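Side-chain contacts in erythrocyte binding antigen 140 (Plasmodium falciparum, PDB 4GF2), which probably binds a receptor on the host erythrocyte surface, acting as a parasite adhesin during red-cell invasion: residues 97-100 with 101-104; 134-137 with 138-141; 172-175 with 176-179; 38-41 with 42-45. The protein carries 3 engineered substitutions. All blocks are in the same frame, centred on the assembly; numbering follows the deposited sequence.

Contact 1: residues 97-100 with 101-104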
ATOM      1  N   PHE A  97     -19.236 -36.984   7.212  1.00 36.97           N
ATOM      2  CA  PHE A  97     -20.363 -37.743   7.749  1.00 38.00           C
ATOM      3  C   PHE A  97     -19.852 -38.709   8.811  1.00 40.39           C
ATOM      4  O   PHE A  97     -20.444 -38.839   9.884  1.00 42.25           O
ATOM      5  CB  PHE A  97     -21.099 -38.522   6.654  1.00 38.18           C
ATOM      6  CG  PHE A  97     -22.096 -37.701   5.881  1.00 38.80           C
ATOM      7  CD1 PHE A  97     -23.152 -37.081   6.526  1.00 40.45           C
ATOM      8  CD2 PHE A  97     -21.989 -37.569   4.502  1.00 37.86           C
ATOM      9  CE1 PHE A  97     -24.075 -36.329   5.811  1.00 40.02           C
ATOM     10  CE2 PHE A  97     -22.907 -36.825   3.786  1.00 37.60           C
ATOM     11  CZ  PHE A  97     -23.952 -36.202   4.442  1.00 38.49           C
ATOM     12  N   ARG A  98     -18.743 -39.378   8.507  1.00 41.43           N
ATOM     13  CA  ARG A  98     -18.146 -40.331   9.435  1.00 44.02           C
ATOM     14  C   ARG A  98     -17.628 -39.639  10.686  1.00 44.37           C
ATOM     15  O   ARG A  98     -17.956 -40.026  11.809  1.00 46.31           O
ATOM     16  CB  ARG A  98     -16.987 -41.066   8.763  1.00 45.32           C
ATOM     17  CG  ARG A  98     -16.203 -41.975   9.702  1.00 48.25           C
ATOM     18  CD  ARG A  98     -15.022 -42.608   8.992  1.00 49.09           C
ATOM     19  NE  ARG A  98     -14.238 -43.457   9.883  1.00 52.29           N
ATOM     20  CZ  ARG A  98     -13.165 -43.062  10.566  1.00 55.03           C
ATOM     21  NH1 ARG A  98     -12.714 -41.818  10.473  1.00 57.19           N
ATOM     22  NH2 ARG A  98     -12.532 -43.924  11.347  1.00 55.77           N
ATOM     23  N   ASN A  99     -16.814 -38.609  10.483  1.00 41.79           N
ATOM     24  CA  ASN A  99     -16.101 -37.981  11.587  1.00 40.27           C
ATOM     25  C   ASN A  99     -16.983 -37.128  12.496  1.00 40.65           C
ATOM     26  O   ASN A  99     -16.725 -37.026  13.689  1.00 40.27           O
ATOM     27  CB  ASN A  99     -14.920 -37.174  11.050  1.00 40.07           C
ATOM     28  CG  ASN A  99     -13.787 -38.063  10.576  1.00 41.18           C
ATOM     29  OD1 ASN A  99     -13.688 -39.217  10.986  1.00 40.55           O
ATOM     30  ND2 ASN A  99     -12.928 -37.533   9.719  1.00 43.00           N
ATOM     31  N   SER A 100     -18.025 -36.525  11.940  1.00 40.39           N
ATOM     32  CA  SER A 100     -18.976 -35.780  12.757  1.00 45.08           C
ATOM     33  C   SER A 100     -19.913 -36.740  13.481  1.00 47.33           C
ATOM     34  O   SER A 100     -20.593 -36.363  14.439  1.00 51.29           O
ATOM     35  CB  SER A 100     -19.783 -34.808  11.898  1.00 46.00           C
ATOM     36  OG  SER A 100     -20.538 -35.495  10.917  1.00 45.51           O
ATOM     37  N   PHE A 101     -19.946 -37.984  13.015  1.00 44.92           N
ATOM     38  CA  PHE A 101     -20.773 -39.004  13.637  1.00 44.29           C
ATOM     39  C   PHE A 101     -20.041 -39.681  14.796  1.00 46.48           C
ATOM     40  O   PHE A 101     -20.667 -40.064  15.784  1.00 49.94           O
ATOM     41  CB  PHE A 101     -21.202 -40.046  12.601  1.00 41.49           C
ATOM     42  CG  PHE A 101     -22.065 -41.139  13.163  1.00 43.56           C
ATOM     43  CD1 PHE A 101     -23.329 -40.857  13.655  1.00 46.21           C
ATOM     44  CD2 PHE A 101     -21.615 -42.449  13.198  1.00 46.19           C
ATOM     45  CE1 PHE A 101     -24.128 -41.859  14.176  1.00 50.01           C
ATOM     46  CE2 PHE A 101     -22.409 -43.456  13.714  1.00 49.89           C
ATOM     47  CZ  PHE A 101     -23.666 -43.162  14.204  1.00 51.93           C
ATOM     48  N   ILE A 102     -18.720 -39.816  14.681  1.00 45.94           N
ATOM     49  CA  ILE A 102     -17.942 -40.530  15.695  1.00 49.55           C
ATOM     50  C   ILE A 102     -17.159 -39.597  16.619  1.00 53.54           C
ATOM     51  O   ILE A 102     -16.197 -40.016  17.264  1.00 58.40           O
ATOM     52  CB  ILE A 102     -16.972 -41.553  15.064  1.00 48.74           C
ATOM     53  CG1 ILE A 102     -15.891 -40.847  14.241  1.00 47.40           C
ATOM     54  CG2 ILE A 102     -17.743 -42.548  14.208  1.00 46.82           C
ATOM     55  CD1 ILE A 102     -14.866 -41.792  13.639  1.00 46.79           C
ATOM     56  N   GLY A 103     -17.580 -38.337  16.686  1.00 51.94           N
ATOM     57  CA  GLY A 103     -17.021 -37.395  17.641  1.00 53.45           C
ATOM     58  C   GLY A 103     -15.632 -36.879  17.306  1.00 52.91           C
ATOM     59  O   GLY A 103     -14.832 -36.620  18.200  1.00 54.08           O
ATOM     60  N   ASP A 104     -15.341 -36.723  16.019  1.00 53.10           N
ATOM     61  CA  ASP A 104     -14.081 -36.121  15.592  1.00 57.69           C
ATOM     62  C   ASP A 104     -14.363 -34.975  14.626  1.00 58.75           C
ATOM     63  O   ASP A 104     -14.098 -35.073  13.429  1.00 58.92           O
ATOM     64  CB  ASP A 104     -13.175 -37.166  14.938  1.00 59.03           C
ATOM     65  CG  ASP A 104     -11.858 -36.579  14.459  1.00 62.92           C
ATOM     66  OD1 ASP A 104     -11.417 -35.561  15.030  1.00 63.11           O
ATOM     67  OD2 ASP A 104     -11.267 -37.131  13.505  1.00 66.31           O
TER
HETATM   68  O   HOH W   1     -11.489 -39.926  12.768  1.00 53.82           O

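Contact 2: residues 134-137 with 138-141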
ATOM      1  N   LYS A 134     -18.724 -44.585  25.846  1.00 80.12           N
ATOM      2  CA  LYS A 134     -19.290 -45.839  25.361  1.00 78.97           C
ATOM      3  C   LYS A 134     -20.138 -45.598  24.115  1.00 74.03           C
ATOM      4  O   LYS A 134     -20.052 -46.346  23.144  1.00 72.19           O
ATOM      5  CB  LYS A 134     -20.135 -46.504  26.449  1.00 84.26           C
ATOM      6  CG  LYS A 134     -19.373 -46.835  27.725  1.00 92.39           C
ATOM      7  CD  LYS A 134     -18.257 -47.839  27.483  1.00 96.39           C
ATOM      8  CE  LYS A 134     -17.538 -48.192  28.780  1.00104.47           C
ATOM      9  NZ  LYS A 134     -16.434 -49.171  28.567  1.00106.23           N
ATOM     10  N   LEU A 135     -20.957 -44.550  24.148  1.00 73.16           N
ATOM     11  CA  LEU A 135     -21.788 -44.193  23.004  1.00 71.14           C
ATOM     12  C   LEU A 135     -20.940 -43.971  21.767  1.00 69.16           C
ATOM     13  O   LEU A 135     -21.265 -44.454  20.683  1.00 67.90           O
ATOM     14  CB  LEU A 135     -22.578 -42.920  23.285  1.00 72.07           C
ATOM     15  CG  LEU A 135     -23.937 -43.066  23.960  1.00 75.23           C
ATOM     16  CD1 LEU A 135     -24.589 -41.698  24.047  1.00 79.84           C
ATOM     17  CD2 LEU A 135     -24.829 -44.041  23.205  1.00 71.93           C
ATOM     18  N   ASN A 136     -19.858 -43.219  21.931  1.00 70.16           N
ATOM     19  CA  ASN A 136     -18.960 -42.931  20.826  1.00 68.16           C
ATOM     20  C   ASN A 136     -18.458 -44.232  20.207  1.00 64.36           C
ATOM     21  O   ASN A 136     -18.420 -44.374  18.987  1.00 59.27           O
ATOM     22  CB  ASN A 136     -17.789 -42.075  21.306  1.00 74.58           C
ATOM     23  CG  ASN A 136     -17.143 -41.292  20.183  1.00 76.01           C
ATOM     24  OD1 ASN A 136     -17.697 -40.300  19.709  1.00 76.67           O
ATOM     25  ND2 ASN A 136     -15.963 -41.725  19.757  1.00 76.43           N
ATOM     26  N   ASN A 137     -18.091 -45.185  21.059  1.00 67.79           N
ATOM     27  CA  ASN A 137     -17.650 -46.495  20.599  1.00 66.79           C
ATOM     28  C   ASN A 137     -18.759 -47.254  19.881  1.00 64.30           C
ATOM     29  O   ASN A 137     -18.520 -47.897  18.859  1.00 65.51           O
ATOM     30  CB  ASN A 137     -17.123 -47.322  21.770  1.00 70.18           C
ATOM     31  CG  ASN A 137     -15.758 -46.865  22.229  1.00 70.23           C
ATOM     32  OD1 ASN A 137     -14.992 -46.291  21.453  1.00 68.42           O
ATOM     33  ND2 ASN A 137     -15.443 -47.117  23.493  1.00 73.19           N
ATOM     34  N   ILE A 138     -19.971 -47.181  20.421  1.00 63.54           N
ATOM     35  CA  ILE A 138     -21.126 -47.797  19.780  1.00 58.33           C
ATOM     36  C   ILE A 138     -21.320 -47.235  18.368  1.00 56.35           C
ATOM     37  O   ILE A 138     -21.588 -47.981  17.423  1.00 54.66           O
ATOM     38  CB  ILE A 138     -22.403 -47.583  20.616  1.00 60.75           C
ATOM     39  CG1 ILE A 138     -22.369 -48.477  21.861  1.00 65.36           C
ATOM     40  CG2 ILE A 138     -23.642 -47.889  19.788  1.00 59.26           C
ATOM     41  CD1 ILE A 138     -23.517 -48.248  22.832  1.00 68.48           C
ATOM     42  N   LYS A 139     -21.165 -45.921  18.229  1.00 52.50           N
ATOM     43  CA  LYS A 139     -21.322 -45.258  16.941  1.00 52.11           C
ATOM     44  C   LYS A 139     -20.211 -45.667  15.978  1.00 48.37           C
ATOM     45  O   LYS A 139     -20.440 -45.832  14.776  1.00 45.22           O
ATOM     46  CB  LYS A 139     -21.329 -43.737  17.121  1.00 54.48           C
ATOM     47  CG  LYS A 139     -22.566 -43.202  17.834  1.00 60.32           C
ATOM     48  CD  LYS A 139     -22.635 -41.681  17.797  1.00 62.15           C
ATOM     49  CE  LYS A 139     -21.542 -41.041  18.642  1.00 63.24           C
ATOM     50  NZ  LYS A 139     -21.584 -39.554  18.572  1.00 61.52           N
ATOM     51  N   LYS A 140     -19.006 -45.834  16.509  1.00 51.03           N
ATOM     52  CA  LYS A 140     -17.879 -46.249  15.688  1.00 51.28           C
ATOM     53  C   LYS A 140     -18.150 -47.634  15.115  1.00 50.51           C
ATOM     54  O   LYS A 140     -17.946 -47.873  13.926  1.00 49.65           O
ATOM     55  CB  LYS A 140     -16.583 -46.225  16.501  1.00 57.20           C
ATOM     56  CG  LYS A 140     -16.138 -44.818  16.858  1.00 61.60           C
ATOM     57  CD  LYS A 140     -14.996 -44.797  17.860  1.00 69.53           C
ATOM     58  CE  LYS A 140     -13.653 -45.004  17.185  1.00 72.32           C
ATOM     59  NZ  LYS A 140     -12.548 -44.362  17.950  1.00 76.64           N
ATOM     60  N   GLU A 141     -18.629 -48.540  15.960  1.00 51.96           N
ATOM     61  CA  GLU A 141     -18.979 -49.880  15.508  1.00 53.45           C
ATOM     62  C   GLU A 141     -20.102 -49.809  14.474  1.00 52.06           C
ATOM     63  O   GLU A 141     -20.062 -50.490  13.454  1.00 52.80           O
ATOM     64  CB  GLU A 141     -19.399 -50.751  16.692  1.00 59.98           C
ATOM     65  CG  GLU A 141     -18.292 -50.987  17.710  1.00 67.49           C
ATOM     66  CD  GLU A 141     -18.737 -51.867  18.866  1.00 78.26           C
ATOM     67  OE1 GLU A 141     -19.424 -52.878  18.616  1.00 81.56           O
ATOM     68  OE2 GLU A 141     -18.402 -51.542  20.026  1.00 82.64           O
TER

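Contact 3: residues 172-175 with 176-179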
ATOM      1  N   GLU A 172     -10.021 -44.262   5.858  1.00 44.15           N
ATOM      2  CA  GLU A 172     -10.344 -43.538   7.079  1.00 46.54           C
ATOM      3  C   GLU A 172      -9.118 -42.811   7.615  1.00 50.74           C
ATOM      4  O   GLU A 172      -8.057 -43.407   7.781  1.00 53.93           O
ATOM      5  CB  GLU A 172     -10.891 -44.512   8.124  1.00 49.75           C
ATOM      6  CG  GLU A 172     -12.207 -45.150   7.704  1.00 53.44           C
ATOM      7  CD  GLU A 172     -12.645 -46.273   8.617  1.00 63.25           C
ATOM      8  OE1 GLU A 172     -11.871 -46.641   9.525  1.00 72.09           O
ATOM      9  OE2 GLU A 172     -13.767 -46.789   8.425  1.00 61.95           O
ATOM     10  N   GLU A 173      -9.273 -41.516   7.871  1.00 47.42           N
ATOM     11  CA  GLU A 173      -8.200 -40.688   8.409  1.00 49.20           C
ATOM     12  C   GLU A 173      -8.790 -39.636   9.340  1.00 45.97           C
ATOM     13  O   GLU A 173      -9.955 -39.267   9.204  1.00 45.89           O
ATOM     14  CB  GLU A 173      -7.456 -39.964   7.287  1.00 52.45           C
ATOM     15  CG  GLU A 173      -6.974 -40.828   6.144  1.00 58.10           C
ATOM     16  CD  GLU A 173      -6.168 -40.026   5.135  1.00 64.20           C
ATOM     17  OE1 GLU A 173      -6.354 -40.218   3.916  1.00 64.02           O
ATOM     18  OE2 GLU A 173      -5.344 -39.192   5.566  1.00 69.24           O
ATOM     19  N   PRO A 174      -7.982 -39.134  10.283  1.00 43.39           N
ATOM     20  CA  PRO A 174      -8.438 -38.031  11.132  1.00 44.70           C
ATOM     21  C   PRO A 174      -8.950 -36.859  10.302  1.00 45.86           C
ATOM     22  O   PRO A 174      -8.426 -36.602   9.217  1.00 45.89           O
ATOM     23  CB  PRO A 174      -7.170 -37.638  11.892  1.00 45.44           C
ATOM     24  CG  PRO A 174      -6.377 -38.897  11.953  1.00 45.06           C
ATOM     25  CD  PRO A 174      -6.634 -39.598  10.655  1.00 43.07           C
ATOM     26  N   GLN A 175      -9.955 -36.155  10.811  1.00 46.25           N
ATOM     27  CA  GLN A 175     -10.571 -35.068  10.066  1.00 43.74           C
ATOM     28  C   GLN A 175      -9.551 -34.008   9.667  1.00 44.80           C
ATOM     29  O   GLN A 175      -9.562 -33.514   8.537  1.00 44.79           O
ATOM     30  CB  GLN A 175     -11.688 -34.413  10.879  1.00 40.97           C
ATOM     31  CG  GLN A 175     -12.342 -33.251  10.150  1.00 38.30           C
ATOM     32  CD  GLN A 175     -13.474 -32.628  10.930  1.00 38.78           C
ATOM     33  OE1 GLN A 175     -13.260 -32.027  11.978  1.00 39.99           O
ATOM     34  NE2 GLN A 175     -14.693 -32.766  10.420  1.00 38.09           N
ATOM     35  N   ILE A 176      -8.673 -33.658  10.598  1.00 45.57           N
ATOM     36  CA  ILE A 176      -7.737 -32.564  10.370  1.00 45.24           C
ATOM     37  C   ILE A 176      -6.738 -32.891   9.266  1.00 45.38           C
ATOM     38  O   ILE A 176      -6.272 -31.998   8.559  1.00 46.25           O
ATOM     39  CB  ILE A 176      -6.974 -32.196  11.652  1.00 47.61           C
ATOM     40  CG1 ILE A 176      -6.250 -30.866  11.453  1.00 51.90           C
ATOM     41  CG2 ILE A 176      -5.998 -33.306  12.033  1.00 48.77           C
ATOM     42  CD1 ILE A 176      -5.717 -30.295  12.721  1.00 57.52           C
ATOM     43  N   ASN A 177      -6.407 -34.167   9.121  1.00 45.45           N
ATOM     44  CA  ASN A 177      -5.551 -34.595   8.023  1.00 47.46           C
ATOM     45  C   ASN A 177      -6.280 -34.376   6.699  1.00 46.53           C
ATOM     46  O   ASN A 177      -5.729 -33.801   5.757  1.00 47.44           O
ATOM     47  CB  ASN A 177      -5.151 -36.064   8.183  1.00 49.22           C
ATOM     48  CG  ASN A 177      -4.353 -36.324   9.459  1.00 51.78           C
ATOM     49  OD1 ASN A 177      -4.559 -35.669  10.484  1.00 51.36           O
ATOM     50  ND2 ASN A 177      -3.436 -37.284   9.396  1.00 54.82           N
ATOM     51  N   LEU A 178      -7.533 -34.817   6.645  1.00 44.16           N
ATOM     52  CA  LEU A 178      -8.348 -34.666   5.447  1.00 40.93           C
ATOM     53  C   LEU A 178      -8.602 -33.195   5.126  1.00 39.82           C
ATOM     54  O   LEU A 178      -8.581 -32.804   3.963  1.00 37.62           O
ATOM     55  CB  LEU A 178      -9.678 -35.406   5.603  1.00 38.50           C
ATOM     56  CG  LEU A 178      -9.573 -36.926   5.752  1.00 38.83           C
ATOM     57  CD1 LEU A 178     -10.935 -37.554   6.026  1.00 40.05           C
ATOM     58  CD2 LEU A 178      -8.943 -37.538   4.516  1.00 38.00           C
ATOM     59  N   TRP A 179      -8.831 -32.379   6.151  1.00 41.46           N
ATOM     60  CA  TRP A 179      -9.104 -30.959   5.928  1.00 42.35           C
ATOM     61  C   TRP A 179      -7.875 -30.237   5.392  1.00 46.48           C
ATOM     62  O   TRP A 179      -7.972 -29.449   4.454  1.00 49.01           O
ATOM     63  CB  TRP A 179      -9.597 -30.280   7.204  1.00 40.12           C
ATOM     64  CG  TRP A 179     -11.049 -30.509   7.476  1.00 37.77           C
ATOM     65  CD1 TRP A 179     -11.854 -31.451   6.901  1.00 37.33           C
ATOM     66  CD2 TRP A 179     -11.878 -29.777   8.387  1.00 37.42           C
ATOM     67  NE1 TRP A 179     -13.130 -31.356   7.405  1.00 36.69           N
ATOM     68  CE2 TRP A 179     -13.171 -30.335   8.318  1.00 36.26           C
ATOM     69  CE3 TRP A 179     -11.652 -28.708   9.259  1.00 39.90           C
ATOM     70  CZ2 TRP A 179     -14.230 -29.858   9.084  1.00 37.38           C
ATOM     71  CZ3 TRP A 179     -12.706 -28.239  10.022  1.00 41.63           C
ATOM     72  CH2 TRP A 179     -13.978 -28.813   9.931  1.00 40.32           C
TER

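Contact 4: residues 38-41 with 42-45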
ATOM      1  N   ASP A  38     -16.674 -24.440   3.867  1.00 42.60           N
ATOM      2  CA  ASP A  38     -18.089 -24.188   3.643  1.00 44.73           C
ATOM      3  C   ASP A  38     -18.792 -25.487   3.238  1.00 40.25           C
ATOM      4  O   ASP A  38     -19.977 -25.680   3.514  1.00 38.62           O
ATOM      5  CB  ASP A  38     -18.272 -23.116   2.570  1.00 51.02           C
ATOM      6  CG  ASP A  38     -19.591 -22.385   2.697  1.00 56.23           C
ATOM      7  OD1 ASP A  38     -20.129 -22.327   3.821  1.00 57.34           O
ATOM      8  OD2 ASP A  38     -20.088 -21.861   1.677  1.00 59.02           O
ATOM      9  N   ARG A  39     -18.052 -26.382   2.594  1.00 38.79           N
ATOM     10  CA  ARG A  39     -18.614 -27.666   2.202  1.00 37.12           C
ATOM     11  C   ARG A  39     -19.140 -28.403   3.430  1.00 37.88           C
ATOM     12  O   ARG A  39     -20.198 -29.027   3.383  1.00 39.32           O
ATOM     13  CB  ARG A  39     -17.576 -28.524   1.478  1.00 35.45           C
ATOM     14  CG  ARG A  39     -18.111 -29.898   1.061  1.00 34.91           C
ATOM     15  CD  ARG A  39     -16.992 -30.871   0.729  1.00 36.32           C
ATOM     16  NE  ARG A  39     -15.939 -30.841   1.738  1.00 36.79           N
ATOM     17  CZ  ARG A  39     -16.032 -31.383   2.949  1.00 35.61           C
ATOM     18  NH1 ARG A  39     -17.135 -32.013   3.327  1.00 36.11           N
ATOM     19  NH2 ARG A  39     -15.010 -31.288   3.785  1.00 34.75           N
ATOM     20  N   LYS A  40     -18.395 -28.325   4.530  1.00 37.63           N
ATOM     21  CA  LYS A  40     -18.799 -28.960   5.780  1.00 38.61           C
ATOM     22  C   LYS A  40     -19.967 -28.211   6.422  1.00 42.80           C
ATOM     23  O   LYS A  40     -20.890 -28.820   6.955  1.00 45.63           O
ATOM     24  CB  LYS A  40     -17.622 -29.022   6.755  1.00 39.10           C
ATOM     25  CG  LYS A  40     -17.986 -29.539   8.142  1.00 42.15           C
ATOM     26  CD  LYS A  40     -18.539 -30.958   8.070  1.00 43.70           C
ATOM     27  CE  LYS A  40     -18.676 -31.589   9.453  1.00 48.06           C
ATOM     28  NZ  LYS A  40     -19.706 -30.917  10.291  1.00 51.75           N
ATOM     29  N   ILE A  41     -19.922 -26.887   6.370  1.00 42.91           N
ATOM     30  CA  ILE A  41     -21.001 -26.070   6.913  1.00 46.00           C
ATOM     31  C   ILE A  41     -22.341 -26.438   6.278  1.00 46.89           C
ATOM     32  O   ILE A  41     -23.371 -26.446   6.952  1.00 47.19           O
ATOM     33  CB  ILE A  41     -20.714 -24.568   6.716  1.00 47.08           C
ATOM     34  CG1 ILE A  41     -19.574 -24.136   7.637  1.00 50.02           C
ATOM     35  CG2 ILE A  41     -21.954 -23.726   7.007  1.00 46.69           C
ATOM     36  CD1 ILE A  41     -19.044 -22.765   7.340  1.00 52.27           C
ATOM     37  N   GLN A  42     -22.320 -26.763   4.988  1.00 46.12           N
ATOM     38  CA  GLN A  42     -23.552 -27.038   4.253  1.00 44.80           C
ATOM     39  C   GLN A  42     -23.828 -28.527   4.069  1.00 42.31           C
ATOM     40  O   GLN A  42     -24.732 -28.906   3.320  1.00 43.38           O
ATOM     41  CB  GLN A  42     -23.516 -26.355   2.888  1.00 44.47           C
ATOM     42  CG  GLN A  42     -23.522 -24.839   2.966  1.00 47.46           C
ATOM     43  CD  GLN A  42     -23.997 -24.198   1.680  1.00 50.63           C
ATOM     44  OE1 GLN A  42     -23.302 -24.221   0.663  1.00 48.67           O
ATOM     45  NE2 GLN A  42     -25.193 -23.629   1.714  1.00 55.22           N
ATOM     46  N   LEU A  43     -23.054 -29.367   4.746  1.00 40.25           N
ATOM     47  CA  LEU A  43     -23.268 -30.807   4.693  1.00 41.62           C
ATOM     48  C   LEU A  43     -24.746 -31.110   4.907  1.00 44.97           C
ATOM     49  O   LEU A  43     -25.380 -30.538   5.791  1.00 47.41           O
ATOM     50  CB  LEU A  43     -22.428 -31.505   5.760  1.00 42.84           C
ATOM     51  CG  LEU A  43     -22.355 -33.032   5.652  1.00 44.93           C
ATOM     52  CD1 LEU A  43     -21.515 -33.461   4.448  1.00 43.49           C
ATOM     53  CD2 LEU A  43     -21.809 -33.642   6.940  1.00 48.74           C
ATOM     54  N   CYS A  44     -25.293 -32.005   4.091  1.00 45.39           N
ATOM     55  CA  CYS A  44     -26.726 -32.280   4.117  1.00 45.02           C
ATOM     56  C   CYS A  44     -27.120 -33.111   5.336  1.00 43.69           C
ATOM     57  O   CYS A  44     -26.917 -34.319   5.361  1.00 41.55           O
ATOM     58  CB  CYS A  44     -27.146 -33.005   2.841  1.00 44.66           C
ATOM     59  SG  CYS A  44     -28.906 -33.373   2.771  1.00 56.84           S
ATOM     60  N   ILE A  45     -27.695 -32.453   6.339  1.00 45.82           N
ATOM     61  CA  ILE A  45     -28.064 -33.123   7.581  1.00 48.91           C
ATOM     62  C   ILE A  45     -29.469 -32.770   8.077  1.00 52.39           C
ATOM     63  O   ILE A  45     -29.973 -33.386   9.011  1.00 54.66           O
ATOM     64  CB  ILE A  45     -27.056 -32.781   8.689  1.00 49.46           C
ATOM     65  CG1 ILE A  45     -27.097 -31.280   8.988  1.00 49.49           C
ATOM     66  CG2 ILE A  45     -25.663 -33.203   8.268  1.00 48.51           C
ATOM     67  CD1 ILE A  45     -26.130 -30.845  10.061  1.00 48.97           C
TER
HETATM   68  O   HOH W   2     -25.212 -28.304   7.101  1.00 57.17           O

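Contact 1: residues 97-100 with 101-104
Asp104 N reaches back to Asn99 O at 2.7 Å, a bond spanning five residues at the end of helix 83-101, while Ile102 N keeps the helical bond to Arg98 O at 3.0 Å. Arg98 and Ile102, four residues apart, meet along this turn. The Arg98 chain is extended, and its guanidinium turns one face to the isoleucine. Ile102 CD1 sits 3.7 Å above that plane, over its centre. It gets there because Ile102 CG1 lies between the backbone N and the carbonyl carbon (chi1 66°). The six-to-one bond and Gly103, with its positive phi, are two features of a Schellman motif. The motif is incomplete, since Gly103 N stays 4.2 Å from Ser100 O. Asn99 and Asp104 lie side by side and point the same way, with amide and carboxylate planes 54° apart. Their join is a water that donates to Asn99 OD1 and to Asp104 OD2, each at 2.9 Å. Asp104 OD2 also accepts a bond from Gln175 N, which ties this helix end to the start of helix 175-202. The Phe101 ring meets Trp142 of helix 132-155.

Contact 2: residues 134-137 with 138-141
Ile138 N bonds to Lys134 O at 2.8 Å, the first of four successive i to i+4 bonds in helix 132-155 of a Duffy binding domain. The side chain of Ile138 makes a loose apolar contact with Leu135, CD1 to CD2 at 4.4 Å. Both residues turn to helix 110-127, where Leu135 touches Ser124 and Ile138 touches Tyr127.

Lys139 comes next, its N bonded to Leu135 O at 2.9 Å. Its chain bends at chi3 (-69°), which brings CE back alongside Asn136, 3.9 Å from Asn136 CA. The ammonium end of this buried lysine is gripped by two oxygens, Asn120 OD1 and Phe101 O. Those bonds satisfy NZ and fix the side chain across to helix 110-127 and the end of helix 83-101.

Lys140 N bonds to Asn136 O, with the donor tilted 21° from the carbonyl plane. Lys140 CG packs over the same oxygen, 3.2 Å from Asn136 O. The lysine and Asn137 run side by side, pointing the same way, and Lys140 CD is 3.9 Å from Asn137 OD1. Lys140 also touches Ile102, in the loop after helix 83-101.

Glu141 closes the series with a straight bond from its N to Asn137 O, 3.0 Å long at 166°. Its CG lies 3.3 Å from Asn137 O, so one carbonyl oxygen meets both the donor and the side chain.

Contact 3: residues 172-175 with 176-179
Gln175 lies over one face of the Trp179 indole in the first turn of helix 175-202 of a Duffy binding domain, with Pro174 at the N-cap position. The Gln175 chain is extended, CG being anti to the backbone N (chi1 179°), and this lays it along the ring. It stays extended beyond CG, and the last torsion turns the amide over the ring. Its CG makes a CH-pi contact, 3.5 Å from the centroid of the five-membered ring of Trp179 and 16° off the normal. Further out, Gln175 CD is 3.3 Å above the indole plane of Trp179, offset toward the rim. The amide stacks there, its plane 27° from the ring.

Polar partners fix the rotation of that amide. Gln175 OE1 accepts from Met106 N, and NE2 donates to Asp96 OD1 and Asp105 OD1. Trp179 NE1 uses Asp96 OD1 too, so one carboxylate oxygen holds both members of the stack.

Glu173 crosses Leu178 obliquely. Leu178 CD2 touches the carboxylate, 3.8 Å from Glu173 OE1, and CD1 packs on the backbone, 3.7 Å from Glu173 O. The charge itself pairs with Lys181 through OE2. The Pro174 ring meets the amide of Asn177, CB to OD1 at 3.6 Å. Two i to i+4 bonds start the helix. Leu178 N to Pro174 O is long at 3.3 Å, whereas Trp179 N to Gln175 O is 2.7 Å, nearly in line with the carbonyl.

Contact 4: residues 38-41 with 42-45
Gln42 N bonds to Asp38 O at 3.0 Å, and this is the one i to i+4 backbone bond between the two segments. The short helix 38-41 ends here. Leu43 N turns instead to Lys40 O, three residues back, at 3.1 Å. That donor stands above the carbonyl plane, 73° out of it, as the chain leaves the helix. A water then spans the exit, donating to Ile41 O and to Leu43 O at 2.6 Å each.

Packing between the side chains is light. Gln42 CG is anti to the carbonyl carbon (chi1 -66°), which folds it back over the helix, 3.7 Å from Asp38 O. Leu43 CB rests 3.3 Å from Lys40 O, and Leu43 CD2 is 4.4 Å from Lys40 CD.

The polar ends of Asp38 and Gln42 come together without bonding. Asp38 OD2 and Gln42 OE1, both acceptors, are 4.1 Å apart, and their planes are only 6° apart. Arg18 serves both, NE to the carboxylate and backbone N to the amide.

Other charges are paired across the Duffy binding domain. Arg39 bridges to Asp96 and Glu182, and Lys40 to Asp105 and Asp107. Cys44, which follows Leu43, forms a disulfide with Cys14. Buried charge is thus met by opposite charge, which probably favours the ionised forms of these groups and fixes the turn to its neighbours.

All four contacts lie in the first Duffy binding domain of the chain, in the order 4, 1, 2, 3. Contact 1 is central and touches the other three. Its centre is about 11 Å from those of contacts 2 and 3 and about 13 Å from that of contact 4. Contacts 2 and 4 are the most distant pair, with centres about 23 Å apart and no touch. Contacts 3 and 4 meet where Trp179 packs on Lys40. The end of helix 83-101 thus joins the short helix 38-41, helix 132-155 and the start of helix 175-202. Local turns far apart in sequence are packed into one domain.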